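Local atomic coordinates of putative 3-hydroxybutyryl-CoA dehydratase (Rhodopseudomonas palustris, PDB entry 3HIN), a protein that probably acts as a lyase of the enoyl-CoA hydratase/isomerase family, interconverting 3-hydroxyacyl-CoA and enoyl-CoA thioesters by loss or gain of water. Residues I130-A135 / G195-K200. Sequence-based numbering, arbitrary orientation.
Sequences IRVAEA and GSAYDK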
# COMPACT_ATOMS: atom_id res chain seq x y z
N ILE A 130 -4.50 10.31 -22.37
CA ILE A 130 -3.80 10.05 -23.66
C ILE A 130 -2.63 11.03 -23.77
O ILE A 130 -2.73 12.19 -23.41
CB ILE A 130 -4.75 10.29 -24.80
CG1 ILE A 130 -5.94 9.32 -24.72
CG2 ILE A 130 -4.07 10.29 -26.24
CD1 ILE A 130 -7.05 9.71 -25.70
N ARG A 131 -1.51 10.57 -24.31
CA ARG A 131 -0.36 11.43 -24.51
C ARG A 131 -0.08 11.30 -26.00
O ARG A 131 -0.20 10.17 -26.57
CB ARG A 131 0.84 10.94 -23.65
CG ARG A 131 0.79 11.25 -22.14
CD ARG A 131 1.59 10.23 -21.27
NE ARG A 131 0.95 8.91 -21.41
CZ ARG A 131 -0.23 8.60 -20.84
NH1 ARG A 131 -0.81 7.39 -21.10
NH2 ARG A 131 -0.85 9.45 -20.01
N VAL A 132 0.27 12.43 -26.64
CA VAL A 132 0.74 12.47 -28.00
C VAL A 132 2.13 13.09 -27.92
O VAL A 132 2.30 14.18 -27.30
CB VAL A 132 -0.14 13.34 -28.92
CG1 VAL A 132 0.31 13.15 -30.33
CG2 VAL A 132 -1.58 12.98 -28.80
N ALA A 133 3.11 12.38 -28.47
CA ALA A 133 4.49 12.81 -28.42
C ALA A 133 4.99 13.18 -29.82
O ALA A 133 4.91 12.36 -30.75
CB ALA A 133 5.38 11.75 -27.77
N GLU A 134 5.44 14.45 -29.95
CA GLU A 134 6.31 14.93 -31.06
C GLU A 134 7.71 14.29 -31.04
O GLU A 134 8.16 13.85 -29.97
CB GLU A 134 6.57 16.44 -30.87
CG GLU A 134 5.76 17.26 -31.70
CD GLU A 134 5.87 18.74 -31.39
OE1 GLU A 134 6.96 19.36 -31.39
OE2 GLU A 134 4.77 19.27 -31.21
N ALA A 135 8.45 14.32 -32.16
CA ALA A 135 9.76 13.68 -32.16
C ALA A 135 10.72 14.19 -31.07
O ALA A 135 11.57 13.43 -30.60
CB ALA A 135 10.42 13.83 -33.51
N GLY A 195 5.38 17.57 -37.73
CA GLY A 195 4.35 18.45 -37.26
C GLY A 195 4.11 18.20 -35.77
O GLY A 195 4.96 17.63 -35.03
N SER A 196 2.94 18.61 -35.33
CA SER A 196 2.86 19.11 -34.01
C SER A 196 1.92 18.29 -33.08
O SER A 196 0.80 17.90 -33.45
CB SER A 196 2.62 20.63 -34.05
OG SER A 196 1.33 20.96 -33.59
N ALA A 197 2.45 17.97 -31.90
CA ALA A 197 1.69 17.21 -30.95
C ALA A 197 0.41 18.00 -30.60
O ALA A 197 -0.67 17.42 -30.47
CB ALA A 197 2.56 16.86 -29.70
N TYR A 198 0.52 19.32 -30.53
CA TYR A 198 -0.65 20.17 -30.21
C TYR A 198 -1.77 19.94 -31.22
O TYR A 198 -2.94 19.72 -30.85
CB TYR A 198 -0.27 21.66 -30.20
CG TYR A 198 -1.47 22.56 -30.04
CD1 TYR A 198 -2.02 22.83 -28.76
CD2 TYR A 198 -2.09 23.11 -31.17
CE1 TYR A 198 -3.16 23.65 -28.63
CE2 TYR A 198 -3.18 23.93 -31.06
CZ TYR A 198 -3.74 24.20 -29.81
OH TYR A 198 -4.87 25.02 -29.75
N ASP A 199 -1.41 20.02 -32.48
CA ASP A 199 -2.35 19.84 -33.59
C ASP A 199 -2.99 18.46 -33.45
O ASP A 199 -4.20 18.35 -33.46
CB ASP A 199 -1.60 19.99 -34.91
CG ASP A 199 -1.40 21.48 -35.31
OD1 ASP A 199 -2.06 22.39 -34.74
OD2 ASP A 199 -0.61 21.74 -36.26
N LYS A 200 -2.17 17.43 -33.28
CA LYS A 200 -2.73 16.08 -33.12
C LYS A 200 -3.65 16.02 -31.87
O LYS A 200 -4.78 15.50 -31.92
CB LYS A 200 -1.63 15.00 -33.05
CG LYS A 200 -2.22 13.59 -32.85
CD LYS A 200 -3.02 13.16 -34.14
CE LYS A 200 -3.28 11.65 -34.19
NZ LYS A 200 -4.08 11.24 -35.38
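Gly195 meets Glu134 through its carbonyl: the O lies 3.4 Å from Glu134 CG, against the aliphatic part of the acid. At phi 82° and psi -159° any side chain would collide with the carbonyl oxygen of the residue before, so glycine suits this position just ahead of the helix. Ser196, the N-cap residue, brings CA to 3.4 Å from Glu134 OE2, while its own OG reaches forward, capping the helix by accepting from Asp199 N at 3.1 Å. The first turn is thus gripped twice, since Ala197 N donates to Glu134 OE2 at 2.7 Å in a nearly straight bond (162°) that uses the anti lone pair of the oxygen. The glutamate reaches there with its chain extended beyond CG, and the positive end of the helix dipole would favour its negative charge. An alanine at Glu134 would probably deprive Ala197 N of its acceptor and open a gap beside Gly195 O. Ala197 CB faces the strand, 3.6 Å from Val132 O, and also touches Ala112 of the neighbouring strand 109-113. One turn on, Lys200 lays CG 3.6 Å from Val132 CG1, the two side chains crossing at about a right angle; its NZ leads away to a salt bridge with Glu203. Tyr190 of the edge strand 190-192 and Leu204, farther along the helix, also pack against Val132. The arrangement joins helix 197-208 to the face of the parallel part of the main sheet, the helix-on-sheet layering of the crotonase fold.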